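Local structure of DNA excision repair protein ERCC-6-like (Homo sapiens, 5JNO) at residues V16-E21 with F32-L37; A10-Y15 with D40-E45. The protein acts as an ATP-dependent DNA translocase of the SNF2/RAD54 family that senses tension on catenated DNA in mitosis, its N-terminal TPR segment being the piece described here. One frame throughout, in Å; residues are numbered along the deposited sequence.

Contact 1: residues V16-E21 with F32-L37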
ATOM      1  N   VAL B  16       5.576   9.731  -2.642  1.00 46.07           N
ATOM      2  CA  VAL B  16       4.666   9.601  -3.786  1.00 46.55           C
ATOM      3  C   VAL B  16       3.772  10.821  -3.906  1.00 49.11           C
ATOM      4  O   VAL B  16       3.581  11.310  -5.013  1.00 48.82           O
ATOM      5  CB  VAL B  16       3.800   8.310  -3.724  1.00 47.56           C
ATOM      6  CG1 VAL B  16       2.700   8.280  -4.784  1.00 45.01           C
ATOM      7  CG2 VAL B  16       4.698   7.102  -3.884  1.00 49.07           C
ATOM      8  N   LYS B  17       3.208  11.301  -2.794  1.00 49.04           N
ATOM      9  CA  LYS B  17       2.364  12.487  -2.855  1.00 52.51           C
ATOM     10  C   LYS B  17       3.125  13.671  -3.508  1.00 52.65           C
ATOM     11  O   LYS B  17       2.581  14.360  -4.365  1.00 52.63           O
ATOM     12  CB  LYS B  17       1.883  12.905  -1.475  1.00 53.91           C
ATOM     13  CG  LYS B  17       0.884  14.059  -1.504  1.00 59.75           C
ATOM     14  CD  LYS B  17       0.687  14.687  -0.128  1.00 71.38           C
ATOM     15  CE  LYS B  17      -0.501  15.660  -0.081  1.00 80.36           C
ATOM     16  NZ  LYS B  17      -1.787  15.008   0.324  1.00 85.53           N
ATOM     17  N   GLU B  18       4.362  13.882  -3.074  1.00 52.99           N
ATOM     18  CA  GLU B  18       5.188  15.012  -3.540  1.00 59.84           C
ATOM     19  C   GLU B  18       5.698  14.802  -4.961  1.00 58.93           C
ATOM     20  O   GLU B  18       5.795  15.758  -5.725  1.00 59.51           O
ATOM     21  CB  GLU B  18       6.357  15.276  -2.588  1.00 58.06           C
ATOM     22  CG  GLU B  18       5.920  16.003  -1.322  1.00 63.19           C
ATOM     23  CD  GLU B  18       6.914  15.903  -0.175  1.00 66.22           C
ATOM     24  OE1 GLU B  18       7.986  15.281  -0.346  1.00 65.78           O
ATOM     25  OE2 GLU B  18       6.608  16.438   0.918  1.00 69.42           O
ATOM     26  N   ALA B  19       6.004  13.554  -5.315  1.00 58.62           N
ATOM     27  CA  ALA B  19       6.394  13.233  -6.686  1.00 58.03           C
ATOM     28  C   ALA B  19       5.263  13.502  -7.671  1.00 59.19           C
ATOM     29  O   ALA B  19       5.514  14.009  -8.768  1.00 56.39           O
ATOM     30  CB  ALA B  19       6.886  11.804  -6.801  1.00 53.73           C
ATOM     31  N   LYS B  20       4.025  13.193  -7.272  1.00 57.09           N
ATOM     32  CA  LYS B  20       2.861  13.531  -8.093  1.00 59.50           C
ATOM     33  C   LYS B  20       2.674  15.040  -8.260  1.00 60.95           C
ATOM     34  O   LYS B  20       2.393  15.494  -9.358  1.00 57.63           O
ATOM     35  CB  LYS B  20       1.589  12.910  -7.538  1.00 60.01           C
ATOM     36  CG  LYS B  20       1.542  11.420  -7.790  1.00 63.46           C
ATOM     37  CD  LYS B  20       0.306  10.804  -7.186  1.00 69.74           C
ATOM     38  CE  LYS B  20       0.279   9.309  -7.454  1.00 75.84           C
ATOM     39  NZ  LYS B  20      -0.997   8.709  -6.965  1.00 82.19           N
ATOM     40  N   GLU B  21       2.809  15.796  -7.170  1.00 64.15           N
ATOM     41  CA  GLU B  21       2.658  17.249  -7.212  1.00 68.16           C
ATOM     42  C   GLU B  21       3.741  17.873  -8.072  1.00 67.78           C
ATOM     43  O   GLU B  21       3.446  18.729  -8.910  1.00 67.48           O
ATOM     44  CB  GLU B  21       2.668  17.848  -5.810  1.00 74.47           C
ATOM     45  CG  GLU B  21       1.312  17.735  -5.122  1.00 86.70           C
ATOM     46  CD  GLU B  21       1.384  17.592  -3.598  1.00 97.35           C
ATOM     47  OE1 GLU B  21       2.435  17.898  -2.992  1.00107.19           O
ATOM     48  OE2 GLU B  21       0.370  17.168  -2.999  1.00 92.89           O
ATOM     49  N   PHE B  32      11.433  12.650 -10.250  1.00 53.19           N
ATOM     50  CA  PHE B  32      12.292  11.495 -10.507  1.00 54.39           C
ATOM     51  C   PHE B  32      13.030  11.125  -9.245  1.00 57.48           C
ATOM     52  O   PHE B  32      13.067   9.949  -8.878  1.00 63.30           O
ATOM     53  CB  PHE B  32      13.288  11.776 -11.665  1.00 57.66           C
ATOM     54  CG  PHE B  32      14.240  10.635 -11.966  1.00 57.92           C
ATOM     55  CD1 PHE B  32      15.465  10.540 -11.315  1.00 63.22           C
ATOM     56  CD2 PHE B  32      13.934   9.682 -12.921  1.00 59.44           C
ATOM     57  CE1 PHE B  32      16.360   9.509 -11.601  1.00 67.35           C
ATOM     58  CE2 PHE B  32      14.816   8.640 -13.205  1.00 63.00           C
ATOM     59  CZ  PHE B  32      16.030   8.554 -12.547  1.00 67.19           C
ATOM     60  N   LYS B  33      13.624  12.117  -8.589  1.00 59.13           N
ATOM     61  CA  LYS B  33      14.301  11.892  -7.326  1.00 65.16           C
ATOM     62  C   LYS B  33      13.320  11.276  -6.293  1.00 61.16           C
ATOM     63  O   LYS B  33      13.646  10.270  -5.670  1.00 58.54           O
ATOM     64  CB  LYS B  33      14.867  13.202  -6.801  1.00 74.20           C
ATOM     65  CG  LYS B  33      15.564  13.112  -5.449  1.00 83.44           C
ATOM     66  CD  LYS B  33      15.890  14.507  -4.914  1.00 93.30           C
ATOM     67  CE  LYS B  33      15.859  14.566  -3.392  1.00 95.97           C
ATOM     68  NZ  LYS B  33      15.710  15.973  -2.949  1.00101.28           N
ATOM     69  N   LEU B  34      12.140  11.874  -6.140  1.00 56.73           N
ATOM     70  CA  LEU B  34      11.163  11.415  -5.126  1.00 58.00           C
ATOM     71  C   LEU B  34      10.572  10.021  -5.406  1.00 56.64           C
ATOM     72  O   LEU B  34      10.587   9.151  -4.514  1.00 55.02           O
ATOM     73  CB  LEU B  34      10.042  12.433  -4.944  1.00 57.48           C
ATOM     74  CG  LEU B  34      10.473  13.770  -4.343  1.00 60.02           C
ATOM     75  CD1 LEU B  34       9.334  14.769  -4.462  1.00 63.30           C
ATOM     76  CD2 LEU B  34      10.902  13.626  -2.890  1.00 63.39           C
ATOM     77  N   PHE B  35      10.092   9.785  -6.630  1.00 52.29           N
ATOM     78  CA  PHE B  35       9.700   8.433  -7.019  1.00 51.70           C
ATOM     79  C   PHE B  35      10.796   7.402  -6.756  1.00 56.10           C
ATOM     80  O   PHE B  35      10.492   6.280  -6.383  1.00 59.03           O
ATOM     81  CB  PHE B  35       9.241   8.335  -8.475  1.00 51.63           C
ATOM     82  CG  PHE B  35       7.866   8.899  -8.726  1.00 52.30           C
ATOM     83  CD1 PHE B  35       6.749   8.451  -7.995  1.00 52.97           C
ATOM     84  CD2 PHE B  35       7.656   9.841  -9.743  1.00 51.86           C
ATOM     85  CE1 PHE B  35       5.474   8.970  -8.253  1.00 53.09           C
ATOM     86  CE2 PHE B  35       6.385  10.365 -10.001  1.00 51.31           C
ATOM     87  CZ  PHE B  35       5.295   9.931  -9.261  1.00 54.50           C
ATOM     88  N   ASN B  36      12.060   7.758  -6.934  1.00 54.75           N
ATOM     89  CA  ASN B  36      13.137   6.804  -6.653  1.00 56.31           C
ATOM     90  C   ASN B  36      13.337   6.495  -5.196  1.00 54.71           C
ATOM     91  O   ASN B  36      13.666   5.367  -4.859  1.00 57.13           O
ATOM     92  CB  ASN B  36      14.462   7.284  -7.245  1.00 60.95           C
ATOM     93  CG  ASN B  36      14.613   6.853  -8.674  1.00 62.93           C
ATOM     94  OD1 ASN B  36      14.772   5.662  -8.948  1.00 62.80           O
ATOM     95  ND2 ASN B  36      14.515   7.796  -9.594  1.00 64.32           N
ATOM     96  N   LEU B  37      13.194   7.507  -4.348  1.00 53.81           N
ATOM     97  CA  LEU B  37      13.254   7.316  -2.898  1.00 57.53           C
ATOM     98  C   LEU B  37      12.084   6.425  -2.407  1.00 54.96           C
ATOM     99  O   LEU B  37      12.269   5.583  -1.524  1.00 57.70           O
ATOM    100  CB  LEU B  37      13.242   8.666  -2.177  1.00 57.36           C
ATOM    101  CG  LEU B  37      14.475   9.529  -2.421  1.00 60.55           C
ATOM    102  CD1 LEU B  37      14.247  10.952  -1.937  1.00 61.55           C
ATOM    103  CD2 LEU B  37      15.704   8.923  -1.762  1.00 62.86           C
TER
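A19 of segment V16-E21 faces L34 and F35 of segment F32-L37, and contact across the pair is apolar, with no hydrogen bond spanning it. Its aromatic component is a CH-pi interaction: A19 CB sits almost exactly above the middle of the F35 ring, 3.3 Å from the centroid and 4° off the ring normal. F35 CG stands anti to its carbonyl carbon (chi1 -75°), and from there the ring extends under the methyl group. The six ring carbons are nearly equidistant from that methyl, so the phenyl face, and no single atom, takes it. V16 and K20, one turn apart, brush the CE1 and CZ region of the ring more loosely, K20 N lying 4.0 Å from F35 CZ.

Aliphatic packing supplies the second component. L34 CB approaches A19 CB at 3.7 Å, while L34 CD1 lies against E18 CB, the first carbon of that side chain, and the backbone N of A19, both at 3.6 Å. Y15, one turn before A19 on the same helix, also touches L34.

The small A19 lets the axes of the two helical segments close to 8.3 Å, running antiparallel at 157°, as in the helix-turn-helix hairpin of a tetratricopeptide repeat.

Contact 2: residues A10-Y15 with D40-E45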
ATOM      1  N   ALA B  10       5.068   5.873   5.972  1.00 44.65           N
ATOM      2  CA  ALA B  10       4.839   7.319   6.004  1.00 45.63           C
ATOM      3  C   ALA B  10       5.749   8.040   5.009  1.00 46.19           C
ATOM      4  O   ALA B  10       5.292   8.909   4.288  1.00 46.62           O
ATOM      5  CB  ALA B  10       5.014   7.868   7.414  1.00 45.10           C
ATOM      6  N   HIS B  11       7.019   7.653   4.984  1.00 48.32           N
ATOM      7  CA  HIS B  11       7.996   8.211   4.048  1.00 51.60           C
ATOM      8  C   HIS B  11       7.656   7.864   2.604  1.00 48.90           C
ATOM      9  O   HIS B  11       7.662   8.748   1.741  1.00 45.25           O
ATOM     10  CB  HIS B  11       9.399   7.705   4.377  1.00 56.27           C
ATOM     11  CG  HIS B  11      10.009   8.375   5.562  1.00 62.01           C
ATOM     12  ND1 HIS B  11      10.138   9.746   5.650  1.00 74.53           N
ATOM     13  CD2 HIS B  11      10.538   7.871   6.697  1.00 66.02           C
ATOM     14  CE1 HIS B  11      10.709  10.057   6.798  1.00 74.78           C
ATOM     15  NE2 HIS B  11      10.950   8.937   7.456  1.00 71.16           N
ATOM     16  N   TYR B  12       7.333   6.588   2.359  1.00 45.67           N
ATOM     17  CA  TYR B  12       6.858   6.144   1.061  1.00 44.37           C
ATOM     18  C   TYR B  12       5.689   6.992   0.570  1.00 48.72           C
ATOM     19  O   TYR B  12       5.744   7.557  -0.544  1.00 45.93           O
ATOM     20  CB  TYR B  12       6.488   4.682   1.064  1.00 44.54           C
ATOM     21  CG  TYR B  12       5.843   4.226  -0.222  1.00 46.77           C
ATOM     22  CD1 TYR B  12       6.622   3.816  -1.319  1.00 48.27           C
ATOM     23  CD2 TYR B  12       4.459   4.220  -0.368  1.00 47.34           C
ATOM     24  CE1 TYR B  12       6.033   3.417  -2.523  1.00 46.34           C
ATOM     25  CE2 TYR B  12       3.863   3.830  -1.572  1.00 48.94           C
ATOM     26  CZ  TYR B  12       4.664   3.430  -2.648  1.00 47.76           C
ATOM     27  OH  TYR B  12       4.071   3.045  -3.823  1.00 49.56           O
ATOM     28  N   LEU B  13       4.672   7.127   1.408  1.00 43.52           N
ATOM     29  CA  LEU B  13       3.486   7.871   1.021  1.00 46.53           C
ATOM     30  C   LEU B  13       3.724   9.377   0.797  1.00 47.54           C
ATOM     31  O   LEU B  13       3.113   9.965  -0.081  1.00 48.97           O
ATOM     32  CB  LEU B  13       2.339   7.648   2.009  1.00 44.70           C
ATOM     33  CG  LEU B  13       1.739   6.223   2.029  1.00 44.23           C
ATOM     34  CD1 LEU B  13       0.991   5.951   3.339  1.00 46.13           C
ATOM     35  CD2 LEU B  13       0.790   5.999   0.872  1.00 41.84           C
ATOM     36  N   ARG B  14       4.567  10.001   1.596  1.00 48.62           N
ATOM     37  CA  ARG B  14       4.840  11.429   1.443  1.00 55.06           C
ATOM     38  C   ARG B  14       5.619  11.623   0.119  1.00 53.86           C
ATOM     39  O   ARG B  14       5.307  12.527  -0.642  1.00 53.73           O
ATOM     40  CB  ARG B  14       5.622  11.965   2.663  1.00 61.31           C
ATOM     41  CG  ARG B  14       6.130  13.412   2.594  1.00 68.02           C
ATOM     42  CD  ARG B  14       7.001  13.754   3.812  1.00 77.43           C
ATOM     43  NE  ARG B  14       6.241  13.674   5.081  1.00 90.81           N
ATOM     44  CZ  ARG B  14       6.332  12.721   6.033  1.00 98.92           C
ATOM     45  NH1 ARG B  14       7.191  11.690   5.944  1.00 97.45           N
ATOM     46  NH2 ARG B  14       5.540  12.805   7.118  1.00 93.27           N
ATOM     47  N   TYR B  15       6.590  10.743  -0.141  1.00 50.37           N
ATOM     48  CA  TYR B  15       7.373  10.769  -1.380  1.00 50.63           C
ATOM     49  C   TYR B  15       6.513  10.668  -2.618  1.00 50.46           C
ATOM     50  O   TYR B  15       6.679  11.469  -3.534  1.00 51.69           O
ATOM     51  CB  TYR B  15       8.454   9.679  -1.410  1.00 47.83           C
ATOM     52  CG  TYR B  15       9.574   9.877  -0.408  1.00 50.37           C
ATOM     53  CD1 TYR B  15       9.994  11.158  -0.013  1.00 58.67           C
ATOM     54  CD2 TYR B  15      10.243   8.778   0.132  1.00 53.68           C
ATOM     55  CE1 TYR B  15      11.034  11.329   0.888  1.00 62.66           C
ATOM     56  CE2 TYR B  15      11.262   8.936   1.059  1.00 55.15           C
ATOM     57  CZ  TYR B  15      11.652  10.209   1.425  1.00 64.25           C
ATOM     58  OH  TYR B  15      12.677  10.368   2.310  1.00 72.15           O
ATOM     59  N   ASP B  40      12.789   2.794  -3.398  1.00 53.09           N
ATOM     60  CA  ASP B  40      13.779   2.212  -2.499  1.00 56.82           C
ATOM     61  C   ASP B  40      13.171   1.664  -1.225  1.00 56.18           C
ATOM     62  O   ASP B  40      13.772   0.794  -0.603  1.00 58.35           O
ATOM     63  CB  ASP B  40      14.809   3.242  -2.069  1.00 61.48           C
ATOM     64  CG  ASP B  40      15.741   3.680  -3.197  1.00 65.62           C
ATOM     65  OD1 ASP B  40      15.764   3.106  -4.323  1.00 62.30           O
ATOM     66  OD2 ASP B  40      16.466   4.640  -2.906  1.00 69.07           O
ATOM     67  N   ILE B  41      12.029   2.207  -0.815  1.00 54.46           N
ATOM     68  CA  ILE B  41      11.300   1.695   0.349  1.00 54.09           C
ATOM     69  C   ILE B  41      10.366   0.557  -0.063  1.00 54.05           C
ATOM     70  O   ILE B  41      10.356  -0.491   0.572  1.00 58.05           O
ATOM     71  CB  ILE B  41      10.485   2.818   1.036  1.00 55.61           C
ATOM     72  CG1 ILE B  41      11.423   3.943   1.494  1.00 53.29           C
ATOM     73  CG2 ILE B  41       9.665   2.261   2.209  1.00 57.16           C
ATOM     74  CD1 ILE B  41      10.733   5.212   1.925  1.00 52.22           C
ATOM     75  N   PHE B  42       9.586   0.757  -1.121  1.00 54.74           N
ATOM     76  CA  PHE B  42       8.493  -0.166  -1.466  1.00 54.60           C
ATOM     77  C   PHE B  42       8.324  -0.206  -2.987  1.00 55.82           C
ATOM     78  O   PHE B  42       7.453   0.467  -3.547  1.00 51.12           O
ATOM     79  CB  PHE B  42       7.201   0.295  -0.765  1.00 52.82           C
ATOM     80  CG  PHE B  42       6.037  -0.677  -0.829  1.00 52.36           C
ATOM     81  CD1 PHE B  42       6.035  -1.822  -1.638  1.00 56.00           C
ATOM     82  CD2 PHE B  42       4.897  -0.409  -0.069  1.00 56.28           C
ATOM     83  CE1 PHE B  42       4.951  -2.679  -1.668  1.00 59.01           C
ATOM     84  CE2 PHE B  42       3.801  -1.273  -0.085  1.00 56.59           C
ATOM     85  CZ  PHE B  42       3.832  -2.407  -0.889  1.00 59.51           C
ATOM     86  N   PRO B  43       9.153  -1.021  -3.658  1.00 59.25           N
ATOM     87  CA  PRO B  43       9.088  -1.016  -5.123  1.00 62.00           C
ATOM     88  C   PRO B  43       7.751  -1.582  -5.618  1.00 62.93           C
ATOM     89  O   PRO B  43       7.246  -2.520  -5.014  1.00 64.15           O
ATOM     90  CB  PRO B  43      10.275  -1.915  -5.534  1.00 63.75           C
ATOM     91  CG  PRO B  43      10.606  -2.733  -4.324  1.00 63.08           C
ATOM     92  CD  PRO B  43      10.228  -1.896  -3.142  1.00 59.52           C
ATOM     93  N   ASN B  44       7.180  -0.994  -6.668  1.00 58.07           N
ATOM     94  CA  ASN B  44       5.956  -1.512  -7.288  1.00 65.20           C
ATOM     95  C   ASN B  44       5.774  -0.978  -8.694  1.00 67.84           C
ATOM     96  O   ASN B  44       6.192   0.133  -8.990  1.00 70.99           O
ATOM     97  CB  ASN B  44       4.697  -1.193  -6.446  1.00 66.64           C
ATOM     98  CG  ASN B  44       4.467   0.308  -6.253  1.00 67.39           C
ATOM     99  OD1 ASN B  44       5.098   0.942  -5.400  1.00 71.86           O
ATOM    100  ND2 ASN B  44       3.548   0.877  -7.027  1.00 66.47           N
ATOM    101  N   GLU B  45       5.120  -1.776  -9.526  1.00 72.99           N
ATOM    102  CA  GLU B  45       4.833  -1.460 -10.911  1.00 79.68           C
ATOM    103  C   GLU B  45       4.436  -0.003 -11.150  1.00 78.44           C
ATOM    104  O   GLU B  45       4.973   0.625 -12.063  1.00 73.25           O
ATOM    105  CB  GLU B  45       3.745  -2.416 -11.446  1.00 93.16           C
ATOM    106  CG  GLU B  45       3.110  -2.084 -12.801  1.00104.80           C
ATOM    107  CD  GLU B  45       4.114  -1.746 -13.905  1.00118.75           C
ATOM    108  OE1 GLU B  45       5.315  -2.070 -13.782  1.00132.24           O
ATOM    109  OE2 GLU B  45       3.700  -1.140 -14.916  1.00132.01           O
TER
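Y12 of segment A10-Y15 packs its backbone and CB against I41 of segment D40-E45, and its ring against the turn that follows; here the packing is tight. Its CG is anti to the backbone N (chi1 173°), and the ring beyond reaches across to F42. F42 CB meets Y12 CD1 at 3.6 Å, and F42 O approaches Y12 CE1 at 3.4 Å. The two rings are inclined at 43°, with centroids 5.4 Å apart, too oblique for a stack, although F42 CG lies over one face of the tyrosine. Beside them the terminal methyl I41 CD1 touches Y12 N and H11 CB, both at 3.7 Å. The same methyl comes up to the edge of the Y15 ring, near its plane, with Y15 CE2 at 3.9 Å; L37 and A38 pack on Y15 as well. N44, at the N-cap position before helix 45-48, is buried next to the tyrosine hydroxyl.

The outer side is looser: H11 is solvent-exposed and offers little beyond its CB.

Another protein chain borders this region: Y12 OH hydrogen-bonds to a polar side chain there, and F42 makes a cation-pi contact with a basic one. The chemistry thus implies that aliphatic and aromatic carbon closes the repeat while the tyrosine hydroxyl and the phenylalanine ring are also in contact with the other protein chain, so that the same residues join the repeat internally and meet its partner.

How the contacts relate
Contacts 1 and 2 are two levels of one antiparallel hairpin, with centres about 9 Å apart; both use helix 6-25 and helix 28-41, contact 2 at the C-terminal end of the latter and in the turn beyond it. Along the chain they are nested: segments 10-15 and 16-21 follow each other on the first helix, and 32-37 and 40-45 follow in turn, so that contact 1 lies inside the loop closed by contact 2. They meet directly at Y15, which belongs to contact 2 and packs on residues of contact 1. In this TPR unit contact 1 lies near the centre of the chain and contact 2 farther out, at the end bordered by another protein.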